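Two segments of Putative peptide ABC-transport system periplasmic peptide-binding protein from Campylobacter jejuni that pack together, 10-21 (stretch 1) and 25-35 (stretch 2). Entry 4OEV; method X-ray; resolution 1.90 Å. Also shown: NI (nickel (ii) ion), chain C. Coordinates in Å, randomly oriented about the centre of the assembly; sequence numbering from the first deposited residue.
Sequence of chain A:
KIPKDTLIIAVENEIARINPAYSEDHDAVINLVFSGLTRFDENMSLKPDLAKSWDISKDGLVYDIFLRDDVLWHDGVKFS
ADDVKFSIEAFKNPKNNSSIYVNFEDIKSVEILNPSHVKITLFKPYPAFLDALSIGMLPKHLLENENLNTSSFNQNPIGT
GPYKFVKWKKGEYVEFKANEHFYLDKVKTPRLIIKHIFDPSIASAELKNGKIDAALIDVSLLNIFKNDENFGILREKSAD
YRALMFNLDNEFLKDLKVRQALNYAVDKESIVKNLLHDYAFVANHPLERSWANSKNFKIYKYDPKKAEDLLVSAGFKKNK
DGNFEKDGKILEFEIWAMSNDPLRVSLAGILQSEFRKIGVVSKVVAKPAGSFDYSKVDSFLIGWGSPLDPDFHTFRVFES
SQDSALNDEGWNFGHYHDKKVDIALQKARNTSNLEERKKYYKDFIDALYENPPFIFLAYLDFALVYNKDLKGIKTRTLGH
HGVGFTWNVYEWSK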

# COMPACT_ATOMS: atom_id res chain seq x y z
N ALA A 10 10.23 -10.75 10.38
CA ALA A 10 8.85 -11.07 10.11
C ALA A 10 8.21 -10.01 9.24
O ALA A 10 8.37 -8.80 9.47
N VAL A 11 7.42 -10.46 8.28
CA VAL A 11 6.65 -9.56 7.43
C VAL A 11 5.22 -10.08 7.28
O VAL A 11 5.02 -11.27 7.03
N GLU A 12 4.23 -9.20 7.44
CA GLU A 12 2.80 -9.64 7.43
C GLU A 12 2.36 -10.34 6.11
O GLU A 12 1.75 -11.43 6.14
N ASN A 13 2.71 -9.73 4.97
CA ASN A 13 2.27 -10.16 3.65
C ASN A 13 3.41 -10.76 2.84
O ASN A 13 4.56 -10.38 3.04
N GLU A 14 3.08 -11.70 1.98
CA GLU A 14 4.01 -12.27 1.06
C GLU A 14 3.50 -11.98 -0.35
O GLU A 14 2.47 -11.32 -0.54
N ILE A 15 4.24 -12.46 -1.34
CA ILE A 15 3.81 -12.34 -2.73
C ILE A 15 4.12 -13.64 -3.47
O ILE A 15 5.19 -14.24 -3.26
N ALA A 16 3.20 -14.10 -4.31
CA ALA A 16 3.42 -15.37 -5.02
C ALA A 16 4.39 -15.25 -6.19
O ALA A 16 4.91 -16.25 -6.66
N ARG A 17 4.60 -14.04 -6.71
CA ARG A 17 5.54 -13.89 -7.85
C ARG A 17 6.50 -12.77 -7.48
O ARG A 17 6.10 -11.61 -7.31
N ILE A 18 7.77 -13.13 -7.24
CA ILE A 18 8.73 -12.12 -6.84
C ILE A 18 9.24 -11.46 -8.10
O ILE A 18 10.35 -11.72 -8.56
N ASN A 19 8.41 -10.56 -8.61
CA ASN A 19 8.63 -9.95 -9.91
C ASN A 19 8.01 -8.57 -9.85
O ASN A 19 6.82 -8.44 -9.57
N PRO A 20 8.83 -7.53 -10.05
CA PRO A 20 8.36 -6.13 -10.02
C PRO A 20 7.06 -5.89 -10.83
O PRO A 20 6.25 -5.07 -10.41
N ALA A 21 6.84 -6.61 -11.94
CA ALA A 21 5.65 -6.39 -12.76
C ALA A 21 4.35 -6.71 -12.00
O ALA A 21 3.27 -6.24 -12.42
N ASP A 25 2.54 -3.49 -3.70
CA ASP A 25 2.98 -2.65 -2.57
C ASP A 25 2.68 -3.35 -1.23
O ASP A 25 2.52 -2.68 -0.21
N HIS A 26 2.62 -4.68 -1.22
CA HIS A 26 2.39 -5.38 0.04
C HIS A 26 3.58 -6.17 0.57
O HIS A 26 3.58 -6.57 1.72
N ASP A 27 4.60 -6.40 -0.25
CA ASP A 27 5.68 -7.29 0.16
C ASP A 27 6.98 -6.57 0.50
O ASP A 27 7.12 -5.36 0.27
N ALA A 28 7.91 -7.31 1.09
CA ALA A 28 9.23 -6.76 1.41
C ALA A 28 10.34 -7.44 0.62
O ALA A 28 11.53 -7.19 0.90
N VAL A 29 9.99 -8.30 -0.35
CA VAL A 29 11.01 -9.12 -1.00
C VAL A 29 11.42 -8.66 -2.41
O VAL A 29 12.59 -8.83 -2.79
N ILE A 30 10.50 -8.05 -3.17
CA ILE A 30 10.85 -7.56 -4.50
C ILE A 30 11.93 -6.48 -4.34
O ILE A 30 12.89 -6.45 -5.12
N ASN A 31 11.82 -5.63 -3.33
CA ASN A 31 12.85 -4.59 -3.13
C ASN A 31 14.19 -5.11 -2.56
O ASN A 31 15.14 -4.34 -2.44
N LEU A 32 14.27 -6.39 -2.22
CA LEU A 32 15.56 -7.00 -1.83
C LEU A 32 16.31 -7.49 -3.07
O LEU A 32 17.52 -7.26 -3.24
N VAL A 33 15.58 -8.16 -3.95
CA VAL A 33 16.16 -8.76 -5.16
C VAL A 33 16.33 -7.75 -6.29
O VAL A 33 17.29 -7.82 -7.09
N PHE A 34 15.42 -6.79 -6.39
CA PHE A 34 15.44 -5.87 -7.54
C PHE A 34 15.76 -4.45 -7.12
O PHE A 34 15.65 -4.11 -5.93
N SER A 35 16.20 -3.65 -8.08
CA SER A 35 16.34 -2.23 -7.84
C SER A 35 15.91 -1.50 -9.08
O SER A 35 15.98 -2.06 -10.19

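Packing of stretch 1 (10-21) against stretch 2 (25-35), which together bury 602 Å² without a single direct hydrogen bond between them; apolar side chains and two bridging waters make the contact. Ala10 lies out of reach, and the first touch comes at the end of the strand, where Val11 (chi1 t) points toward stretch 2 and sets its CG2 3.9 Å from Ala28 CB. Glu12 plays no part. Asn13 (chi1 m) points toward stretch 2, its CB 3.3 Å from His26 O and its ND2 3.8 Å from His26 CD2, at the edge of the imidazole ring. Two waters fill the polar gaps here. Water 1 donates to Asn13 O (3.0 Å) and accepts from Ala28 N (2.7 Å); water 2 accepts from Asn13 N (3.0 Å) and Asn13 ND2 (2.8 Å) and donates to His26 O (2.9 Å), so backbone groups too far apart to pair directly are still satisfied. His26 (chi1 m) also binds the nickel ion through NE2 at 2.2 Å; water 3 lies 2.0 Å from NI, and four further ligand atoms come from elsewhere in the structure. Glu14 (chi1 p) turns its CB away, although its backbone runs close to Asp27. Ile15 (t, t) points back in: its CG2 meets Val29 CG2 at 3.6 Å, while its CD1 reaches Ile30 CD1 at 3.7 Å and lies 3.7 Å from Asp27 OD2. Asp27 (chi1 p) spends its other oxygen on its own stretch, OD1 accepting from Val29 N (2.8 Å) and Ile30 N (2.9 Å) just where the helix begins. Ala16 is out of reach and Arg17 directs its CB away. Ile18 (m, t) has the largest covered area in either stretch. Though its CB points sideways, its CG1 lies 4.0 Å from Val29 CG2, and its CG2 sits 4.0 Å from Ile30 CG1 and 4.1 Å from Phe34 CE2. Its carbonyl O, 3.3 Å from Phe34 CE2 at the ring edge, is buried without a hydrogen-bonding partner. Asn19 (chi1 t) points away, and its OD1 accepts from Ala21 N (2.9 Å); its backbone O nevertheless approaches Ile30 CD1 to 3.4 Å, as the Ile30 side chain (m, t) starts sideways but ends nearer stretch 1. Pro20 closes the contact: its CD stands 3.4 Å from the centroid of the Phe34 ring (chi1 m), 8° off the normal, a CH-pi contact over the face, and also touches Ile30 CG2 at 3.7 Å.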

# COMPACT_ATOMS: atom_id res chain seq x y z
CB ALA A 10 8.04 -11.20 11.45
CB VAL A 11 7.30 -9.39 6.06
CG1 VAL A 11 6.37 -8.60 5.13
CG2 VAL A 11 8.63 -8.63 6.23
CB GLU A 12 1.90 -8.47 7.72
CG GLU A 12 0.39 -8.83 7.78
CD GLU A 12 -0.46 -7.62 7.84
OE1 GLU A 12 0.13 -6.52 7.82
OE2 GLU A 12 -1.72 -7.75 7.90
CB ASN A 13 1.67 -8.97 2.89
CG ASN A 13 0.51 -8.36 3.63
OD1 ASN A 13 -0.57 -8.95 3.66
ND2 ASN A 13 0.72 -7.19 4.23
CB GLU A 14 4.17 -13.77 1.31
CG GLU A 14 2.88 -14.55 1.28
CD GLU A 14 3.08 -16.04 1.48
OE1 GLU A 14 4.25 -16.48 1.54
OE2 GLU A 14 2.06 -16.76 1.56
CB ILE A 15 4.47 -11.13 -3.41
CG1 ILE A 15 3.99 -11.00 -4.86
CG2 ILE A 15 6.04 -11.26 -3.41
CD1 ILE A 15 4.20 -9.61 -5.39
CB ALA A 16 2.12 -15.95 -5.52
CB ARG A 17 4.78 -13.57 -9.14
CG ARG A 17 3.92 -14.70 -9.67
CD ARG A 17 3.11 -14.26 -10.90
NE ARG A 17 1.98 -13.42 -10.54
CZ ARG A 17 1.09 -12.94 -11.40
NH1 ARG A 17 1.19 -13.18 -12.71
NH2 ARG A 17 0.10 -12.20 -10.97
CB ILE A 18 9.88 -12.70 -5.98
CG1 ILE A 18 9.31 -13.38 -4.71
CG2 ILE A 18 10.82 -11.57 -5.54
CD1 ILE A 18 10.36 -14.17 -3.89
CB ASN A 19 7.99 -10.83 -10.98
CG ASN A 19 8.10 -10.27 -12.37
OD1 ASN A 19 8.28 -9.07 -12.58
ND2 ASN A 19 8.01 -11.15 -13.33
CB PRO A 20 9.54 -5.37 -10.64
CG PRO A 20 10.73 -6.23 -10.35
CD PRO A 20 10.30 -7.63 -10.13
CB ALA A 21 5.70 -7.21 -14.01
CB ASP A 25 2.32 -1.26 -2.55
CG ASP A 25 2.76 -0.35 -3.69
OD1 ASP A 25 3.72 -0.71 -4.40
OD2 ASP A 25 2.17 0.74 -3.87
CB HIS A 26 1.23 -6.36 -0.07
CG HIS A 26 -0.09 -5.72 0.07
ND1 HIS A 26 -0.65 -4.92 -0.90
CD2 HIS A 26 -0.96 -5.71 1.12
CE1 HIS A 26 -1.82 -4.47 -0.47
NE2 HIS A 26 -2.01 -4.92 0.75
CB ASP A 27 5.95 -8.31 -0.92
CG ASP A 27 6.61 -7.69 -2.12
OD1 ASP A 27 7.85 -7.60 -2.09
OD2 ASP A 27 5.91 -7.27 -3.07
CB ALA A 28 9.53 -6.85 2.93
CB VAL A 29 10.58 -10.63 -1.07
CG1 VAL A 29 10.60 -11.23 0.31
CG2 VAL A 29 9.19 -10.80 -1.69
CB ILE A 30 9.63 -7.01 -5.30
CG1 ILE A 30 8.66 -8.17 -5.56
CG2 ILE A 30 10.12 -6.35 -6.66
CD1 ILE A 30 7.35 -7.82 -6.32
CB ASN A 31 12.30 -3.49 -2.21
CG ASN A 31 11.38 -2.53 -2.94
OD1 ASN A 31 10.15 -2.69 -2.92
ND2 ASN A 31 11.96 -1.51 -3.57
CB LEU A 32 15.33 -8.17 -0.88
CG LEU A 32 14.55 -7.82 0.38
CD1 LEU A 32 14.27 -9.06 1.20
CD2 LEU A 32 15.37 -6.82 1.20
CB VAL A 33 15.26 -9.94 -5.61
CG1 VAL A 33 15.76 -10.60 -6.87
CG2 VAL A 33 15.14 -10.96 -4.47
CB PHE A 34 14.09 -5.89 -8.26
CG PHE A 34 13.73 -7.23 -8.80
CD1 PHE A 34 14.11 -7.59 -10.09
CD2 PHE A 34 13.06 -8.16 -8.02
CE1 PHE A 34 13.80 -8.85 -10.60
CE2 PHE A 34 12.74 -9.42 -8.51
CZ PHE A 34 13.10 -9.76 -9.81
CB SER A 35 17.77 -1.87 -7.45
OG SER A 35 18.64 -2.22 -8.50
NI NI C . -3.47 -4.28 2.29
O HOH W 1 7.15 -9.79 1.70
O HOH W 2 3.45 -6.80 4.56
O HOH W 3 -3.80 -6.21 2.08